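Thermoresistant glucokinase (Janibacter sp. HTCC2649, PDB 4EUN) probably catalyses the ATP-dependent phosphorylation of D-gluconate to 6-phosphogluconate, as a dimeric P-loop carbohydrate kinase. Local coordinates at residues A62-S65 / P66-A70; R177-P180 / E181-I184; E163-E166 / P167-G171. All coordinates share one frame; numbering follows the deposited sequence.

In the fold
All three contacts are local, each at a turn or helix start next to the edge strands of a five-stranded parallel sheet with the 2-3-1-4-5 order of the nucleoside monophosphate kinase group. Interaction 1 caps helix 66-73, which follows edge strand 56-59, and meets the second subunit. Interactions 3 and 2 flank the other edge strand, 171-175: a turn leading into it, then the start of helix 180-191. Interaction 1 lies across the chain's centre from both, with centres about 30 Å from interaction 2 and 27 Å from interaction 3. Interactions 2 and 3 have centres about 21 Å apart. In interaction 2 the side chain of Pro180 lies near the probable P-loop without touching it.

Interaction 1 of 3, residues A62-S65 / P66-A70; sequences AFHS and PENIA
Ser65 and Asn68 are joined by a capping bond: the backbone N of Asn68 donates to Ser65 OG over 3.1 Å, with an N-H...O angle of 155°. Ser65 is the N-cap of helix 66-73, and its hydroxyl can turn back over the first turn because OG sits between its own backbone N and carbonyl carbon (chi1 66°). A second bond runs from Ile69 N to Ser65 O, 3.2 Å long; it is the first regular bond of the helix.

A water completes the polar network. It accepts from Ser65 N at 3.0 Å and from Asn68 ND2 at 2.7 Å, and lies in the plane of the His64 ring at its edge, 2.9 Å from ND1. The amide of Asn68 stands nearly upright to that imidazole, 83° between the planes. In a classical capping box the side chain three residues after the N-cap would itself accept from the N-cap amide; here the water takes that place.

Van der Waals contact lies beside this network. Ile69 brings CD1 to 3.6 Å from His64 CB, an apolar pair, while Asn68 CB is 3.9 Å from His64 ND1. Elsewhere Ile69 packs on Phe149 and Met150, and the His64 ring stacks on Trp86 of helix 80-99. The turn also meets the dimer partner, since Arg97 of the second subunit donates from NH1 to His64 O and packs on Pro66 and Ile69.

Both the hydroxyl and the carbonyl of Ser65 thus serve amides at the helix start, while its own amide is satisfied by water. The water shared with ND1 and the stacking on Trp86 together would restrict rotation of the imidazole, tying His64 to the first turn of the helix.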
ATOM      1  N   ALA A  62       1.209  -5.050  -6.158  1.00 17.50           N
ATOM      2  CA  ALA A  62       2.596  -5.375  -5.883  1.00 18.84           C
ATOM      3  C   ALA A  62       2.831  -6.877  -6.006  1.00 18.87           C
ATOM      4  O   ALA A  62       3.966  -7.317  -6.183  1.00 20.98           O
ATOM      5  CB  ALA A  62       2.998  -4.879  -4.488  1.00 18.79           C
ATOM      6  N   PHE A  63       1.751  -7.649  -5.931  1.00 19.43           N
ATOM      7  CA  PHE A  63       1.815  -9.107  -6.044  1.00 24.07           C
ATOM      8  C   PHE A  63       1.859  -9.566  -7.497  1.00 24.01           C
ATOM      9  O   PHE A  63       2.118 -10.740  -7.761  1.00 25.09           O
ATOM     10  CB  PHE A  63       0.608  -9.759  -5.367  1.00 22.24           C
ATOM     11  CG  PHE A  63       0.607  -9.644  -3.868  1.00 23.33           C
ATOM     12  CD1 PHE A  63       0.260  -8.450  -3.247  1.00 23.13           C
ATOM     13  CD2 PHE A  63       0.914 -10.743  -3.080  1.00 23.73           C
ATOM     14  CE1 PHE A  63       0.234  -8.346  -1.862  1.00 25.84           C
ATOM     15  CE2 PHE A  63       0.889 -10.649  -1.691  1.00 27.05           C
ATOM     16  CZ  PHE A  63       0.548  -9.451  -1.084  1.00 28.49           C
ATOM     17  N   HIS A  64       1.571  -8.661  -8.433  1.00 17.71           N
ATOM     18  CA  HIS A  64       1.669  -8.983  -9.862  1.00 19.17           C
ATOM     19  C   HIS A  64       3.138  -9.172 -10.213  1.00 20.21           C
ATOM     20  O   HIS A  64       4.012  -8.575  -9.585  1.00 22.00           O
ATOM     21  CB  HIS A  64       1.116  -7.840 -10.732  1.00 18.40           C
ATOM     22  CG  HIS A  64      -0.318  -7.995 -11.134  1.00 20.39           C
ATOM     23  ND1 HIS A  64      -0.783  -9.096 -11.813  1.00 22.15           N
ATOM     24  CD2 HIS A  64      -1.381  -7.165 -10.983  1.00 21.37           C
ATOM     25  CE1 HIS A  64      -2.074  -8.947 -12.057  1.00 23.72           C
ATOM     26  NE2 HIS A  64      -2.459  -7.783 -11.565  1.00 21.96           N
ATOM     27  N   SER A  65       3.412  -9.979 -11.233  1.00 21.13           N
ATOM     28  CA  SER A  65       4.757 -10.053 -11.802  1.00 21.32           C
ATOM     29  C   SER A  65       5.096  -8.722 -12.457  1.00 21.65           C
ATOM     30  O   SER A  65       4.205  -7.977 -12.863  1.00 20.16           O
ATOM     31  CB  SER A  65       4.837 -11.164 -12.859  1.00 22.93           C
ATOM     32  OG  SER A  65       4.027 -10.874 -13.988  1.00 25.99           O
ATOM     33  N   PRO A  66       6.391  -8.406 -12.555  1.00 22.00           N
ATOM     34  CA  PRO A  66       6.791  -7.157 -13.207  1.00 20.92           C
ATOM     35  C   PRO A  66       6.299  -7.093 -14.645  1.00 24.27           C
ATOM     36  O   PRO A  66       5.891  -6.026 -15.122  1.00 22.81           O
ATOM     37  CB  PRO A  66       8.330  -7.220 -13.187  1.00 24.78           C
ATOM     38  CG  PRO A  66       8.675  -8.195 -12.148  1.00 26.36           C
ATOM     39  CD  PRO A  66       7.530  -9.136 -11.971  1.00 21.97           C
ATOM     40  N   GLU A  67       6.336  -8.228 -15.332  1.00 23.34           N
ATOM     41  CA  GLU A  67       5.908  -8.273 -16.722  1.00 25.98           C
ATOM     42  C   GLU A  67       4.424  -7.954 -16.863  1.00 22.70           C
ATOM     43  O   GLU A  67       4.025  -7.252 -17.791  1.00 26.06           O
ATOM     44  CB  GLU A  67       6.223  -9.632 -17.336  1.00 25.89           C
ATOM     45  CG  GLU A  67       5.581  -9.808 -18.698  1.00 31.85           C
ATOM     46  CD  GLU A  67       6.138 -10.976 -19.476  1.00 42.20           C
ATOM     47  OE1 GLU A  67       5.333 -11.689 -20.098  1.00 35.58           O
ATOM     48  OE2 GLU A  67       7.373 -11.170 -19.476  1.00 52.01           O
ATOM     49  N   ASN A  68       3.602  -8.456 -15.950  1.00 22.55           N
ATOM     50  CA  ASN A  68       2.175  -8.140 -16.009  1.00 22.40           C
ATOM     51  C   ASN A  68       1.905  -6.655 -15.764  1.00 23.22           C
ATOM     52  O   ASN A  68       1.044  -6.062 -16.414  1.00 20.68           O
ATOM     53  CB  ASN A  68       1.355  -9.025 -15.064  1.00 24.34           C
ATOM     54  CG  ASN A  68       1.091 -10.413 -15.650  1.00 29.28           C
ATOM     55  OD1 ASN A  68       1.306 -10.645 -16.838  1.00 38.13           O
ATOM     56  ND2 ASN A  68       0.617 -11.329 -14.816  1.00 39.89           N
ATOM     57  N   ILE A  69       2.644  -6.049 -14.838  1.00 19.53           N
ATOM     58  CA  ILE A  69       2.544  -4.605 -14.640  1.00 19.35           C
ATOM     59  C   ILE A  69       2.929  -3.866 -15.920  1.00 23.78           C
ATOM     60  O   ILE A  69       2.214  -2.969 -16.368  1.00 21.17           O
ATOM     61  CB  ILE A  69       3.444  -4.098 -13.485  1.00 18.91           C
ATOM     62  CG1 ILE A  69       2.994  -4.686 -12.144  1.00 22.00           C
ATOM     63  CG2 ILE A  69       3.424  -2.573 -13.437  1.00 20.21           C
ATOM     64  CD1 ILE A  69       1.523  -4.413 -11.797  1.00 22.37           C
ATOM     65  N   ALA A  70       4.064  -4.236 -16.507  1.00 21.13           N
ATOM     66  CA  ALA A  70       4.519  -3.587 -17.745  1.00 20.62           C
ATOM     67  C   ALA A  70       3.527  -3.735 -18.899  1.00 21.75           C
ATOM     68  O   ALA A  70       3.331  -2.790 -19.667  1.00 23.63           O
ATOM     69  CB  ALA A  70       5.885  -4.109 -18.140  1.00 24.51           C
TER
HETATM   70  O   HOH W   1       0.961 -11.402 -12.109  1.00 37.55           O

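Interaction 2 of 3, residues R177-P180 / E181-I184; sequences RQPP and EQLI
Gln182 and Pro179 meet where the loop turns into the helix; between them in sequence, Glu181 leads its carboxylate away from the loop.

Gln182 turns back toward the residues before the helix. Its CG packs 3.8 Å from Pro179 CG, the aliphatic part of the glutamine running alongside the proline ring and pointing the same way. A bend at chi2 (-142°) then directs the amide toward Gln178, where the two amide planes stand 84° apart and their OE1 atoms come no nearer than 4.0 Å. The backbone N of Gln182 makes a weak bond to Pro179 O.

Pro179 is the N-cap of helix 180-191, the last helix of this P-loop kinase fold, and Pro180 is its first residue. A proline fits the first turn of a helix, where the backbone N has no helical carbonyl to donate to. The helix packs against helix 42-53, whose first residues belong to the probable Walker A motif: Pro180 touches Thr44, and both Leu183 and Ile184 touch Ile45.

Leu183 continues the turn with N bonded to Pro179 O at 3.1 Å, the first i to i+4 bond. Its buried side chain crosses that of Gln178 at about a right angle. One methyl, CD2, meets Gln178 at two levels, 3.4 Å from OE1 and 3.8 Å from CB; the other, CD1, approaches the backbone O of Gln178.

Ile184 gives the next helical bond, N to Pro180 O, 2.8 Å long. The same carbonyl oxygen is flanked by the isoleucine side chain, whose CG1 lies 3.2 Å from Pro180 O.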
ATOM      1  N   ARG A 177     -18.454   9.312  -5.671  1.00 28.40           N
ATOM      2  CA  ARG A 177     -18.848  10.713  -5.741  1.00 27.11           C
ATOM      3  C   ARG A 177     -18.977  11.310  -4.343  1.00 32.33           C
ATOM      4  O   ARG A 177     -18.992  12.531  -4.187  1.00 36.10           O
ATOM      5  CB  ARG A 177     -20.157  10.864  -6.512  1.00 32.75           C
ATOM      6  CG  ARG A 177     -19.990  10.619  -7.994  1.00 33.22           C
ATOM      7  CD  ARG A 177     -21.321  10.573  -8.712  1.00 32.81           C
ATOM      8  NE  ARG A 177     -22.071   9.364  -8.380  1.00 32.07           N
ATOM      9  CZ  ARG A 177     -23.200   8.998  -8.978  1.00 28.86           C
ATOM     10  NH1 ARG A 177     -23.712   9.745  -9.936  1.00 34.94           N
ATOM     11  NH2 ARG A 177     -23.812   7.883  -8.613  1.00 32.51           N
ATOM     12  N   GLN A 178     -19.074  10.448  -3.331  1.00 27.58           N
ATOM     13  CA  GLN A 178     -19.217  10.914  -1.953  1.00 30.69           C
ATOM     14  C   GLN A 178     -17.853  11.204  -1.358  1.00 27.22           C
ATOM     15  O   GLN A 178     -16.846  10.645  -1.798  1.00 30.54           O
ATOM     16  CB  GLN A 178     -19.991   9.900  -1.096  1.00 30.30           C
ATOM     17  CG  GLN A 178     -21.456   9.765  -1.516  1.00 35.17           C
ATOM     18  CD  GLN A 178     -22.186   8.628  -0.818  1.00 49.64           C
ATOM     19  OE1 GLN A 178     -21.682   8.045   0.143  1.00 51.34           O
ATOM     20  NE2 GLN A 178     -23.380   8.306  -1.303  1.00 55.38           N
ATOM     21  N   PRO A 179     -17.805  12.108  -0.367  1.00 31.98           N
ATOM     22  CA  PRO A 179     -16.488  12.372   0.221  1.00 32.15           C
ATOM     23  C   PRO A 179     -15.936  11.145   0.945  1.00 28.13           C
ATOM     24  O   PRO A 179     -16.693  10.420   1.601  1.00 32.25           O
ATOM     25  CB  PRO A 179     -16.749  13.533   1.190  1.00 39.79           C
ATOM     26  CG  PRO A 179     -18.231  13.547   1.416  1.00 46.05           C
ATOM     27  CD  PRO A 179     -18.862  12.973   0.186  1.00 39.22           C
ATOM     28  N   PRO A 180     -14.621  10.915   0.819  1.00 36.70           N
ATOM     29  CA  PRO A 180     -13.917   9.755   1.373  1.00 37.30           C
ATOM     30  C   PRO A 180     -14.177   9.565   2.866  1.00 36.43           C
ATOM     31  O   PRO A 180     -14.318   8.424   3.307  1.00 37.04           O
ATOM     32  CB  PRO A 180     -12.444  10.103   1.144  1.00 42.88           C
ATOM     33  CG  PRO A 180     -12.456  11.007  -0.038  1.00 44.34           C
ATOM     34  CD  PRO A 180     -13.706  11.824   0.105  1.00 39.69           C
ATOM     35  N   GLU A 181     -14.245  10.660   3.619  1.00 41.17           N
ATOM     36  CA  GLU A 181     -14.540  10.597   5.050  1.00 46.13           C
ATOM     37  C   GLU A 181     -15.878   9.908   5.306  1.00 41.91           C
ATOM     38  O   GLU A 181     -16.009   9.114   6.239  1.00 45.10           O
ATOM     39  CB  GLU A 181     -14.562  11.997   5.662  1.00 56.17           C
ATOM     40  CG  GLU A 181     -14.841  12.003   7.159  1.00 68.92           C
ATOM     41  CD  GLU A 181     -15.101  13.393   7.708  1.00 83.68           C
ATOM     42  OE1 GLU A 181     -16.233  13.895   7.544  1.00 91.26           O
ATOM     43  OE2 GLU A 181     -14.172  13.983   8.301  1.00 85.22           O
ATOM     44  N   GLN A 182     -16.869  10.222   4.475  1.00 41.03           N
ATOM     45  CA  GLN A 182     -18.182   9.591   4.562  1.00 40.72           C
ATOM     46  C   GLN A 182     -18.117   8.115   4.184  1.00 32.50           C
ATOM     47  O   GLN A 182     -18.723   7.271   4.845  1.00 38.85           O
ATOM     48  CB  GLN A 182     -19.181  10.300   3.644  1.00 46.18           C
ATOM     49  CG  GLN A 182     -19.830  11.531   4.245  1.00 66.30           C
ATOM     50  CD  GLN A 182     -21.289  11.657   3.843  1.00 69.40           C
ATOM     51  OE1 GLN A 182     -21.772  10.918   2.981  1.00 60.54           O
ATOM     52  NE2 GLN A 182     -22.001  12.584   4.474  1.00 76.87           N
ATOM     53  N   LEU A 183     -17.395   7.814   3.109  1.00 27.12           N
ATOM     54  CA  LEU A 183     -17.280   6.442   2.636  1.00 28.73           C
ATOM     55  C   LEU A 183     -16.558   5.558   3.662  1.00 27.66           C
ATOM     56  O   LEU A 183     -16.958   4.416   3.896  1.00 32.35           O
ATOM     57  CB  LEU A 183     -16.567   6.403   1.283  1.00 29.81           C
ATOM     58  CG  LEU A 183     -17.304   7.096   0.131  1.00 25.37           C
ATOM     59  CD1 LEU A 183     -16.506   6.988  -1.167  1.00 27.63           C
ATOM     60  CD2 LEU A 183     -18.692   6.501  -0.051  1.00 30.35           C
ATOM     61  N   ILE A 184     -15.510   6.096   4.274  1.00 30.77           N
ATOM     62  CA  ILE A 184     -14.765   5.367   5.307  1.00 30.77           C
ATOM     63  C   ILE A 184     -15.646   5.064   6.525  1.00 32.77           C
ATOM     64  O   ILE A 184     -15.630   3.947   7.050  1.00 37.20           O
ATOM     65  CB  ILE A 184     -13.508   6.147   5.734  1.00 30.83           C
ATOM     66  CG1 ILE A 184     -12.472   6.127   4.606  1.00 32.86           C
ATOM     67  CG2 ILE A 184     -12.908   5.552   7.000  1.00 31.20           C
ATOM     68  CD1 ILE A 184     -11.440   7.233   4.688  1.00 32.84           C
TER

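Interaction 3 of 3, residues E163-E166 / P167-G171; sequences EALE and PDESG
With CG anti to its carbonyl carbon (chi1 -56°) and the chain extended at chi2, Glu169 reaches back across the turn to Glu166, and chi3 near -90° twists the carboxylate against the chain. OE1 arrives 2.8 Å from Glu166 N and accepts its hydrogen through the anti lone pair. In return Glu169 N donates to Glu166 O over 2.9 Å, closing the type I beta turn 166-169; this donor stands 43° out of the carbonyl plane.

Leu165 crosses Glu169 at about a right angle, its CD2 3.9 Å from Glu169 OE1, and CD1 rests 3.8 Å from Gly171 CA, where the loop enters strand 171-175. Further in, Leu165 packs on Phe128 and His130.

Three acidic groups gather on this turn, Glu166 OE1 and Asp168 OD1 lying 4.6 Å apart. Arg113 NH1 forms salt bridges to both, while Glu169 OE2 pairs with Arg116 and Arg120. The two oxygens of Glu169 therefore have separate tasks, OE1 fastening the turn to itself and OE2 anchoring it to arginines of and just after helix 113-119, which would probably keep the clustered carboxylates ionised.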
ATOM      1  N   GLU A 163     -17.388  -6.914 -12.240  1.00 27.37           N
ATOM      2  CA  GLU A 163     -18.718  -7.525 -12.135  1.00 22.00           C
ATOM      3  C   GLU A 163     -19.369  -7.181 -10.801  1.00 28.85           C
ATOM      4  O   GLU A 163     -18.727  -7.268  -9.756  1.00 25.64           O
ATOM      5  CB  GLU A 163     -18.633  -9.049 -12.319  1.00 26.21           C
ATOM      6  CG  GLU A 163     -18.221  -9.451 -13.737  1.00 29.35           C
ATOM      7  CD  GLU A 163     -18.038 -10.939 -13.941  1.00 26.54           C
ATOM      8  OE1 GLU A 163     -18.243 -11.741 -12.995  1.00 27.43           O
ATOM      9  OE2 GLU A 163     -17.676 -11.323 -15.078  1.00 37.61           O
ATOM     10  N   ALA A 164     -20.642  -6.787 -10.844  1.00 26.04           N
ATOM     11  CA  ALA A 164     -21.378  -6.407  -9.638  1.00 22.58           C
ATOM     12  C   ALA A 164     -21.287  -7.478  -8.562  1.00 23.58           C
ATOM     13  O   ALA A 164     -21.273  -8.684  -8.862  1.00 23.80           O
ATOM     14  CB  ALA A 164     -22.842  -6.136  -9.977  1.00 24.02           C
ATOM     15  N   LEU A 165     -21.219  -7.048  -7.305  1.00 23.10           N
ATOM     16  CA  LEU A 165     -21.328  -8.005  -6.207  1.00 28.13           C
ATOM     17  C   LEU A 165     -22.676  -8.728  -6.280  1.00 27.10           C
ATOM     18  O   LEU A 165     -23.720  -8.119  -6.551  1.00 30.10           O
ATOM     19  CB  LEU A 165     -21.156  -7.314  -4.854  1.00 28.38           C
ATOM     20  CG  LEU A 165     -19.737  -6.833  -4.560  1.00 30.56           C
ATOM     21  CD1 LEU A 165     -19.769  -5.849  -3.420  1.00 32.80           C
ATOM     22  CD2 LEU A 165     -18.844  -8.011  -4.216  1.00 28.98           C
ATOM     23  N   GLU A 166     -22.639 -10.036  -6.055  1.00 26.43           N
ATOM     24  CA  GLU A 166     -23.815 -10.892  -6.178  1.00 28.73           C
ATOM     25  C   GLU A 166     -24.363 -11.237  -4.784  1.00 31.07           C
ATOM     26  O   GLU A 166     -23.638 -11.111  -3.787  1.00 31.18           O
ATOM     27  CB  GLU A 166     -23.463 -12.135  -7.020  1.00 28.92           C
ATOM     28  CG  GLU A 166     -22.946 -11.753  -8.418  1.00 31.57           C
ATOM     29  CD  GLU A 166     -22.493 -12.930  -9.281  1.00 35.24           C
ATOM     30  OE1 GLU A 166     -22.586 -14.089  -8.833  1.00 36.17           O
ATOM     31  OE2 GLU A 166     -22.029 -12.677 -10.417  1.00 41.83           O
ATOM     32  N   PRO A 167     -25.644 -11.638  -4.703  1.00 34.61           N
ATOM     33  CA  PRO A 167     -26.310 -11.819  -3.407  1.00 36.80           C
ATOM     34  C   PRO A 167     -25.589 -12.705  -2.391  1.00 40.27           C
ATOM     35  O   PRO A 167     -25.684 -12.429  -1.192  1.00 35.91           O
ATOM     36  CB  PRO A 167     -27.645 -12.463  -3.794  1.00 34.74           C
ATOM     37  CG  PRO A 167     -27.947 -11.879  -5.129  1.00 41.35           C
ATOM     38  CD  PRO A 167     -26.611 -11.706  -5.820  1.00 31.09           C
ATOM     39  N   ASP A 168     -24.894 -13.745  -2.843  1.00 34.20           N
ATOM     40  CA  ASP A 168     -24.272 -14.671  -1.897  1.00 31.42           C
ATOM     41  C   ASP A 168     -22.864 -14.229  -1.485  1.00 32.09           C
ATOM     42  O   ASP A 168     -22.167 -14.949  -0.765  1.00 36.24           O
ATOM     43  CB  ASP A 168     -24.248 -16.093  -2.454  1.00 40.96           C
ATOM     44  CG  ASP A 168     -23.522 -16.190  -3.776  1.00 41.90           C
ATOM     45  OD1 ASP A 168     -23.415 -15.161  -4.481  1.00 40.45           O
ATOM     46  OD2 ASP A 168     -23.066 -17.302  -4.120  1.00 56.43           O
ATOM     47  N   GLU A 169     -22.455 -13.048  -1.931  1.00 29.00           N
ATOM     48  CA  GLU A 169     -21.163 -12.505  -1.535  1.00 28.96           C
ATOM     49  C   GLU A 169     -21.333 -11.517  -0.393  1.00 29.48           C
ATOM     50  O   GLU A 169     -22.422 -10.994  -0.163  1.00 35.71           O
ATOM     51  CB  GLU A 169     -20.497 -11.799  -2.715  1.00 28.33           C
ATOM     52  CG  GLU A 169     -20.326 -12.655  -3.945  1.00 30.27           C
ATOM     53  CD  GLU A 169     -19.537 -11.954  -5.023  1.00 26.78           C
ATOM     54  OE1 GLU A 169     -20.152 -11.265  -5.867  1.00 26.00           O
ATOM     55  OE2 GLU A 169     -18.298 -12.067  -5.025  1.00 26.38           O
ATOM     56  N   SER A 170     -20.245 -11.249   0.318  1.00 28.86           N
ATOM     57  CA  SER A 170     -20.286 -10.265   1.389  1.00 27.58           C
ATOM     58  C   SER A 170     -19.636  -8.992   0.894  1.00 29.45           C
ATOM     59  O   SER A 170     -18.428  -8.950   0.665  1.00 27.93           O
ATOM     60  CB  SER A 170     -19.545 -10.773   2.620  1.00 29.50           C
ATOM     61  OG  SER A 170     -19.431  -9.756   3.596  1.00 30.84           O
ATOM     62  N   GLY A 171     -20.433  -7.950   0.704  1.00 30.63           N
ATOM     63  CA  GLY A 171     -19.875  -6.695   0.248  1.00 28.00           C
ATOM     64  C   GLY A 171     -20.871  -5.562   0.222  1.00 27.82           C
ATOM     65  O   GLY A 171     -22.084  -5.794   0.269  1.00 29.21           O
TER